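Local coordinates for hypothetical membrane protein (Corynebacterium glutamicum, PDB 6JSB) that binds heme b and probably passes it along the heme-uptake machinery of the corynebacterial cell envelope, at residues A33-H37 and H80-D86; K164-T168 and F176-G180. Residues are numbered along the deposited sequence.

Overall arrangement
Helix 18-24, near the N terminus, carries Y23, the axial ligand of the heme iron. After helix 27-30 the chain enters the loop 33-37, which interaction 1 joins to 80-86, the end of strand 68-81 and the turn beyond it; 42 residues lie between, 28 of them in strands. Interaction 2 comes later and closes a shorter excursion of 7 residues around helix 167-172, tying the end of strand 156-165 to the loop leading to strand 186-198. Interactions 1 and 2 follow in series, neither nested nor crossed, and their centres are 29 Å apart. Both reach the same antiparallel sheet and the same heme, H80 and F176 lying on opposite faces of the porphyrin.

Interaction 1 of 2, residues A33-H37 and H80-D86; sequences AYKYH and HNHYSGD. With HEM (protoporphyrin IX containing Fe), chain C.
Backbone 33-37 is a loop without regular structure, extended at Y34 (-119/131) and Y36 (-111/138) with a helical step at K35 (-67/-42). Facing it, strand 68-81 ends in a turn beside the heme pocket of this HtaA-family domain. H80 has left-handed helical angles (56/57), and N81 OD1 accepts from Y83 N at 2.8 Å, an Asx turn. CA atoms pair as Y34 with N81 (6.1 Å) and K35 with S84 (5.7 Å). Water fills the gap: water 3 accepts from Y36 N (2.9 Å) and donates to N81 O (2.9 Å) and Y83 O (2.7 Å).

Y34 (chi1 m) lays its ring against H80 CA, a CH-pi contact 3.8 Å from the centroid, and its OH hydrogen-bonds H80 ND1 at 2.7 Å. H80 NE2 bonds Y23, the axial ligand, so the imidazole links this loop to the iron ligand; H80 CE1 lies 3.1 Å from HEM C2B.

Farther out, Y36 CE2 meets Y83 CD2 at 3.5 Å. G85 O accepts from Y36 OH (2.9 Å) and K35 NZ (3.1 Å). The extended K35 also makes a long salt bridge, NZ to D86 OD2 at 3.9 Å, bridged by water 1, which lies 2.9 Å from K35 NZ and 2.7 Å from D86 OD2.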
loop_
_atom_site.group_PDB
_atom_site.type_symbol
_atom_site.label_atom_id
_atom_site.label_comp_id
_atom_site.label_asym_id
_atom_site.label_seq_id
_atom_site.Cartn_x
_atom_site.Cartn_y
_atom_site.Cartn_z
ATOM N N ALA A 33 6.021 -17.663 -19.864
ATOM C CA ALA A 33 5.683 -16.824 -21.006
ATOM C C ALA A 33 6.619 -15.623 -21.169
ATOM O O ALA A 33 6.638 -15.035 -22.262
ATOM C CB ALA A 33 4.254 -16.310 -20.909
ATOM N N TYR A 34 7.391 -15.242 -20.140
ATOM C CA TYR A 34 8.155 -13.998 -20.163
ATOM C C TYR A 34 9.645 -14.265 -20.038
ATOM O O TYR A 34 10.074 -15.002 -19.140
ATOM C CB TYR A 34 7.672 -13.083 -19.020
ATOM C CG TYR A 34 6.220 -12.809 -19.191
ATOM C CD1 TYR A 34 5.771 -12.137 -20.306
ATOM C CD2 TYR A 34 5.283 -13.236 -18.242
ATOM C CE1 TYR A 34 4.412 -11.877 -20.500
ATOM C CE2 TYR A 34 3.892 -12.966 -18.418
ATOM C CZ TYR A 34 3.480 -12.311 -19.547
ATOM O OH TYR A 34 2.142 -12.051 -19.759
ATOM N N LYS A 35 10.429 -13.641 -20.953
ATOM C CA LYS A 35 11.882 -13.759 -20.910
ATOM C C LYS A 35 12.477 -13.093 -19.677
ATOM O O LYS A 35 13.428 -13.622 -19.084
ATOM C CB LYS A 35 12.481 -13.128 -22.172
ATOM C CG LYS A 35 13.999 -13.240 -22.233
ATOM C CD LYS A 35 14.470 -12.827 -23.659
ATOM C CE LYS A 35 15.907 -13.214 -23.944
ATOM N NZ LYS A 35 16.836 -12.370 -23.176
ATOM N N TYR A 36 11.971 -11.905 -19.314
ATOM C CA TYR A 36 12.463 -11.134 -18.183
ATOM C C TYR A 36 11.409 -11.129 -17.084
ATOM O O TYR A 36 10.209 -10.992 -17.358
ATOM C CB TYR A 36 12.765 -9.681 -18.592
ATOM C CG TYR A 36 13.920 -9.629 -19.531
ATOM C CD1 TYR A 36 15.225 -9.715 -19.063
ATOM C CD2 TYR A 36 13.694 -9.503 -20.879
ATOM C CE1 TYR A 36 16.311 -9.692 -19.957
ATOM C CE2 TYR A 36 14.772 -9.460 -21.795
ATOM C CZ TYR A 36 16.057 -9.554 -21.320
ATOM O OH TYR A 36 17.117 -9.514 -22.247
ATOM N N HIS A 37 11.849 -11.298 -15.843
ATOM C CA HIS A 37 10.909 -11.394 -14.742
ATOM C C HIS A 37 11.103 -10.230 -13.806
ATOM O O HIS A 37 12.217 -9.711 -13.681
ATOM C CB HIS A 37 11.139 -12.680 -13.948
ATOM C CG HIS A 37 10.672 -13.895 -14.671
ATOM N ND1 HIS A 37 10.888 -15.178 -14.194
ATOM C CD2 HIS A 37 10.004 -14.028 -15.837
ATOM C CE1 HIS A 37 10.387 -16.049 -15.058
ATOM N NE2 HIS A 37 9.861 -15.377 -16.073
ATOM N N HIS A 80 4.610 -9.331 -16.169
ATOM C CA HIS A 80 4.162 -9.313 -17.563
ATOM C C HIS A 80 5.095 -8.472 -18.441
ATOM O O HIS A 80 4.662 -7.613 -19.190
ATOM C CB HIS A 80 2.692 -8.808 -17.700
ATOM C CG HIS A 80 1.705 -9.669 -16.964
ATOM N ND1 HIS A 80 1.243 -10.873 -17.468
ATOM C CD2 HIS A 80 1.065 -9.473 -15.774
ATOM C CE1 HIS A 80 0.395 -11.400 -16.582
ATOM N NE2 HIS A 80 0.271 -10.568 -15.558
ATOM N N ASN A 81 6.368 -8.827 -18.437
ATOM C CA ASN A 81 7.328 -8.069 -19.224
ATOM C C ASN A 81 7.191 -8.344 -20.718
ATOM O O ASN A 81 7.392 -9.465 -21.185
ATOM C CB ASN A 81 8.761 -8.361 -18.801
ATOM C CG ASN A 81 9.687 -7.262 -19.284
ATOM O OD1 ASN A 81 9.867 -7.104 -20.504
ATOM N ND2 ASN A 81 10.208 -6.457 -18.376
ATOM N N HIS A 82 6.939 -7.282 -21.477
ATOM C CA HIS A 82 6.619 -7.372 -22.899
ATOM C C HIS A 82 7.855 -7.462 -23.784
ATOM O O HIS A 82 7.732 -7.608 -25.024
ATOM C CB HIS A 82 5.813 -6.130 -23.236
ATOM C CG HIS A 82 5.246 -6.114 -24.614
ATOM N ND1 HIS A 82 4.378 -7.083 -25.068
ATOM C CD2 HIS A 82 5.390 -5.222 -25.623
ATOM C CE1 HIS A 82 4.027 -6.800 -26.314
ATOM N NE2 HIS A 82 4.629 -5.680 -26.673
ATOM N N TYR A 83 9.049 -7.326 -23.209
ATOM C CA TYR A 83 10.276 -7.231 -24.012
ATOM C C TYR A 83 10.971 -8.584 -24.086
ATOM O O TYR A 83 11.175 -9.224 -23.044
ATOM C CB TYR A 83 11.207 -6.191 -23.378
ATOM C CG TYR A 83 12.541 -6.103 -24.061
ATOM C CD1 TYR A 83 12.673 -5.506 -25.307
ATOM C CD2 TYR A 83 13.654 -6.620 -23.448
ATOM C CE1 TYR A 83 13.941 -5.423 -25.947
ATOM C CE2 TYR A 83 14.904 -6.557 -24.047
ATOM C CZ TYR A 83 15.055 -5.968 -25.293
ATOM O OH TYR A 83 16.308 -5.943 -25.879
ATOM N N SER A 84 11.375 -9.000 -25.302
ATOM C CA SER A 84 12.013 -10.312 -25.424
ATOM C C SER A 84 13.322 -10.236 -26.199
ATOM O O SER A 84 13.820 -11.272 -26.678
ATOM C CB SER A 84 11.069 -11.322 -26.080
ATOM O OG SER A 84 10.593 -10.843 -27.309
ATOM N N GLY A 85 13.887 -9.041 -26.343
ATOM C CA GLY A 85 15.209 -8.867 -26.924
ATOM C C GLY A 85 16.305 -9.277 -25.944
ATOM O O GLY A 85 16.052 -9.854 -24.886
ATOM N N ASP A 86 17.554 -8.982 -26.326
ATOM C CA ASP A 86 18.732 -9.427 -25.574
ATOM C C ASP A 86 19.368 -8.306 -24.786
ATOM O O ASP A 86 20.385 -8.534 -24.126
ATOM C CB ASP A 86 19.793 -10.050 -26.535
ATOM C CG ASP A 86 19.248 -11.225 -27.293
ATOM O OD1 ASP A 86 19.356 -11.230 -28.526
ATOM O OD2 ASP A 86 18.648 -12.108 -26.641
HETATM C CHA HEM C . -5.218 -11.321 -12.262
HETATM C CHB HEM C . -3.201 -11.918 -16.630
HETATM C CHC HEM C . -2.043 -7.168 -16.638
HETATM C CHD HEM C . -3.785 -6.672 -12.087
HETATM C C1A HEM C . -4.836 -11.850 -13.480
HETATM C C2A HEM C . -5.204 -13.181 -13.922
HETATM C C3A HEM C . -4.646 -13.388 -15.138
HETATM C C4A HEM C . -3.921 -12.163 -15.476
HETATM C CMA HEM C . -4.740 -14.663 -16.031
HETATM C CAA HEM C . -6.093 -14.143 -13.105
HETATM C CBA HEM C . -5.218 -15.079 -12.284
HETATM C CGA HEM C . -6.068 -15.769 -11.241
HETATM O O1A HEM C . -5.528 -16.674 -10.546
HETATM O O2A HEM C . -7.275 -15.391 -11.108
HETATM C C1B HEM C . -2.712 -10.696 -16.998
HETATM C C2B HEM C . -2.023 -10.411 -18.257
HETATM C C3B HEM C . -1.707 -9.104 -18.271
HETATM C C4B HEM C . -2.153 -8.502 -17.007
HETATM C CMB HEM C . -1.800 -11.502 -19.343
HETATM C CAB HEM C . -0.970 -8.271 -19.362
HETATM C CBB HEM C . -0.189 -8.851 -20.279
HETATM C C1C HEM C . -2.398 -6.609 -15.406
HETATM C C2C HEM C . -2.182 -5.239 -15.010
HETATM C C3C HEM C . -2.615 -5.093 -13.735
HETATM C C4C HEM C . -3.186 -6.369 -13.312
HETATM C CMC HEM C . -1.448 -4.163 -15.854
HETATM C CAC HEM C . -2.487 -3.787 -12.971
HETATM C CBC HEM C . -2.316 -3.837 -11.658
HETATM C C1D HEM C . -4.332 -7.897 -11.766
HETATM C C2D HEM C . -5.010 -8.187 -10.523
HETATM C C3D HEM C . -5.419 -9.473 -10.542
HETATM C C4D HEM C . -4.988 -10.052 -11.804
HETATM C CMD HEM C . -5.252 -7.124 -9.430
HETATM C CAD HEM C . -6.193 -10.205 -9.403
HETATM C CBD HEM C . -5.129 -10.966 -8.570
HETATM C CGD HEM C . -5.862 -11.654 -7.421
HETATM O O1D HEM C . -6.564 -12.680 -7.720
HETATM O O2D HEM C . -5.736 -11.136 -6.256
HETATM N NA HEM C . -4.052 -11.213 -14.465
HETATM N NB HEM C . -2.728 -9.527 -16.265
HETATM N NC HEM C . -3.038 -7.263 -14.347
HETATM N ND HEM C . -4.324 -9.057 -12.490
HETATM FE FE HEM C . -3.291 -9.231 -14.292
HETATM O O HOH W 1 19.487 -12.853 -24.142
HETATM O O HOH W 2 7.654 -10.611 -16.502
HETATM O O HOH W 3 10.063 -10.680 -21.110
#

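Interaction 2 of 2, residues K164-T168 and F176-G180; sequences KLTAT and FYPEG. With HEM (protoporphyrin IX containing Fe), chain C.
K164 and L165 are the extended end of a strand; T166 (-86/170) is the N-cap of the helix that follows. Segment 176-180 is an irregular loop crossing this turn, CA 164 to 167 and CA 177 to 180 running 106° apart. CA atoms are nearest at L165 with G180 (4.9 Å) and A167 with E179 (5.2 Å).

F176, the first residue of the loop, takes no part in the contact and turns to the heme: one ring face lies over the porphyrin, with CE2 3.0 Å from HEM NC. Y177 (chi1 m) joins the two sides. Its CB packs on L165 CD2 at 3.6 Å, its ring presents a face to HEM CMD, and its OH donates to the propionate oxygen HEM O2D at 2.6 Å, a pairing that identifies this loop as part of the heme-binding site. The backbone of P178 continues past L165, with P178 O 3.8 Å from L165 CD2. E179 extends its side chain (t, t) along the helix start: OE1 is 3.5 Å from A167 CB, and water 4 accepts from A167 N (2.8 Å) and donates to E179 OE2 (3.3 Å). G180 has left-handed angles (87/-3), at which a CB would press on the preceding carbonyl; its N donates to L165 O at 2.8 Å and 157°.

Around this turn, T166 OG1 bonds G169 N in helix 167-172 and E140 O in strand 139-146, L165 packs on V170 and L141, and Y177 touches S19 and F20 of helix 18-24.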
loop_
_atom_site.group_PDB
_atom_site.type_symbol
_atom_site.label_atom_id
_atom_site.label_comp_id
_atom_site.label_asym_id
_atom_site.label_seq_id
_atom_site.Cartn_x
_atom_site.Cartn_y
_atom_site.Cartn_z
ATOM N N LYS A 164 -11.669 -1.896 1.872
ATOM C CA LYS A 164 -12.423 -2.143 0.641
ATOM C C LYS A 164 -11.986 -1.139 -0.423
ATOM O O LYS A 164 -11.911 0.044 -0.151
ATOM C CB LYS A 164 -13.936 -2.022 0.886
ATOM C CG LYS A 164 -14.457 -3.274 1.714
ATOM C CD LYS A 164 -15.962 -3.161 1.908
ATOM C CE LYS A 164 -16.572 -4.468 2.496
ATOM N NZ LYS A 164 -15.705 -5.105 3.528
ATOM N N LEU A 165 -11.737 -1.633 -1.625
ATOM C CA LEU A 165 -11.235 -0.816 -2.730
ATOM C C LEU A 165 -12.254 0.252 -3.107
ATOM O O LEU A 165 -13.457 -0.016 -3.230
ATOM C CB LEU A 165 -11.002 -1.735 -3.935
ATOM C CG LEU A 165 -10.198 -1.160 -5.104
ATOM C CD1 LEU A 165 -8.717 -0.995 -4.645
ATOM C CD2 LEU A 165 -10.319 -2.213 -6.259
ATOM N N THR A 166 -11.750 1.457 -3.364
ATOM C CA THR A 166 -12.592 2.525 -3.875
ATOM C C THR A 166 -12.708 2.477 -5.406
ATOM O O THR A 166 -11.968 1.767 -6.110
ATOM C CB THR A 166 -12.004 3.889 -3.508
ATOM O OG1 THR A 166 -10.729 4.004 -4.148
ATOM C CG2 THR A 166 -11.850 4.098 -2.013
ATOM N N ALA A 167 -13.627 3.307 -5.921
ATOM C CA ALA A 167 -13.682 3.490 -7.377
ATOM C C ALA A 167 -12.354 3.971 -7.945
ATOM O O ALA A 167 -11.969 3.585 -9.064
ATOM C CB ALA A 167 -14.808 4.475 -7.720
ATOM N N THR A 168 -11.644 4.848 -7.232
ATOM C CA THR A 168 -10.309 5.253 -7.703
ATOM C C THR A 168 -9.371 4.065 -7.760
ATOM O O THR A 168 -8.591 3.887 -8.715
ATOM C CB THR A 168 -9.757 6.337 -6.758
ATOM O OG1 THR A 168 -10.546 7.493 -6.906
ATOM C CG2 THR A 168 -8.283 6.693 -7.092
ATOM N N PHE A 176 -9.101 -5.298 -12.527
ATOM C CA PHE A 176 -9.353 -6.679 -12.198
ATOM C C PHE A 176 -10.188 -6.868 -10.936
ATOM O O PHE A 176 -10.778 -7.944 -10.786
ATOM C CB PHE A 176 -8.011 -7.396 -12.012
ATOM C CG PHE A 176 -7.341 -7.711 -13.336
ATOM C CD1 PHE A 176 -7.476 -8.956 -13.915
ATOM C CD2 PHE A 176 -6.582 -6.746 -13.979
ATOM C CE1 PHE A 176 -6.850 -9.235 -15.137
ATOM C CE2 PHE A 176 -5.949 -7.015 -15.217
ATOM C CZ PHE A 176 -6.124 -8.255 -15.794
ATOM N N TYR A 177 -10.212 -5.882 -10.013
ATOM C CA TYR A 177 -11.098 -5.975 -8.848
ATOM C C TYR A 177 -12.300 -5.035 -9.048
ATOM O O TYR A 177 -12.114 -3.928 -9.528
ATOM C CB TYR A 177 -10.388 -5.520 -7.585
ATOM C CG TYR A 177 -9.207 -6.370 -7.164
ATOM C CD1 TYR A 177 -9.285 -7.770 -7.167
ATOM C CD2 TYR A 177 -8.091 -5.767 -6.733
ATOM C CE1 TYR A 177 -8.183 -8.541 -6.746
ATOM C CE2 TYR A 177 -6.968 -6.505 -6.313
ATOM C CZ TYR A 177 -7.029 -7.873 -6.325
ATOM O OH TYR A 177 -5.912 -8.595 -5.923
ATOM N N PRO A 178 -13.494 -5.404 -8.602
ATOM C CA PRO A 178 -14.608 -4.450 -8.584
ATOM C C PRO A 178 -14.484 -3.448 -7.458
ATOM O O PRO A 178 -13.857 -3.695 -6.437
ATOM C CB PRO A 178 -15.816 -5.333 -8.365
ATOM C CG PRO A 178 -15.254 -6.430 -7.466
ATOM C CD PRO A 178 -13.887 -6.698 -8.023
ATOM N N GLU A 179 -15.207 -2.301 -7.634
ATOM C CA GLU A 179 -15.337 -1.399 -6.502
ATOM C C GLU A 179 -15.935 -2.148 -5.306
ATOM O O GLU A 179 -16.852 -2.968 -5.455
ATOM C CB GLU A 179 -16.240 -0.223 -6.933
ATOM C CG GLU A 179 -16.392 0.819 -5.929
ATOM C CD GLU A 179 -17.298 1.925 -6.502
ATOM O OE1 GLU A 179 -17.383 2.049 -7.748
ATOM O OE2 GLU A 179 -17.897 2.631 -5.695
ATOM N N GLY A 180 -15.417 -1.863 -4.126
ATOM C CA GLY A 180 -15.843 -2.543 -2.905
ATOM C C GLY A 180 -15.080 -3.838 -2.618
ATOM O O GLY A 180 -15.311 -4.438 -1.563
HETATM C CHA HEM C . -5.218 -11.321 -12.262
HETATM C CHB HEM C . -3.201 -11.918 -16.630
HETATM C CHC HEM C . -2.043 -7.168 -16.638
HETATM C CHD HEM C . -3.785 -6.672 -12.087
HETATM C C1A HEM C . -4.836 -11.850 -13.480
HETATM C C2A HEM C . -5.204 -13.181 -13.922
HETATM C C3A HEM C . -4.646 -13.388 -15.138
HETATM C C4A HEM C . -3.921 -12.163 -15.476
HETATM C CMA HEM C . -4.740 -14.663 -16.031
HETATM C CAA HEM C . -6.093 -14.143 -13.105
HETATM C CBA HEM C . -5.218 -15.079 -12.284
HETATM C CGA HEM C . -6.068 -15.769 -11.241
HETATM O O1A HEM C . -5.528 -16.674 -10.546
HETATM O O2A HEM C . -7.275 -15.391 -11.108
HETATM C C1B HEM C . -2.712 -10.696 -16.998
HETATM C C2B HEM C . -2.023 -10.411 -18.257
HETATM C C3B HEM C . -1.707 -9.104 -18.271
HETATM C C4B HEM C . -2.153 -8.502 -17.007
HETATM C CMB HEM C . -1.800 -11.502 -19.343
HETATM C CAB HEM C . -0.970 -8.271 -19.362
HETATM C CBB HEM C . -0.189 -8.851 -20.279
HETATM C C1C HEM C . -2.398 -6.609 -15.406
HETATM C C2C HEM C . -2.182 -5.239 -15.010
HETATM C C3C HEM C . -2.615 -5.093 -13.735
HETATM C C4C HEM C . -3.186 -6.369 -13.312
HETATM C CMC HEM C . -1.448 -4.163 -15.854
HETATM C CAC HEM C . -2.487 -3.787 -12.971
HETATM C CBC HEM C . -2.316 -3.837 -11.658
HETATM C C1D HEM C . -4.332 -7.897 -11.766
HETATM C C2D HEM C . -5.010 -8.187 -10.523
HETATM C C3D HEM C . -5.419 -9.473 -10.542
HETATM C C4D HEM C . -4.988 -10.052 -11.804
HETATM C CMD HEM C . -5.252 -7.124 -9.430
HETATM C CAD HEM C . -6.193 -10.205 -9.403
HETATM C CBD HEM C . -5.129 -10.966 -8.570
HETATM C CGD HEM C . -5.862 -11.654 -7.421
HETATM O O1D HEM C . -6.564 -12.680 -7.720
HETATM O O2D HEM C . -5.736 -11.136 -6.256
HETATM N NA HEM C . -4.052 -11.213 -14.465
HETATM N NB HEM C . -2.728 -9.527 -16.265
HETATM N NC HEM C . -3.038 -7.263 -14.347
HETATM N ND HEM C . -4.324 -9.057 -12.490
HETATM FE FE HEM C . -3.291 -9.231 -14.292
HETATM O O HOH W 4 -15.608 4.484 -4.273
#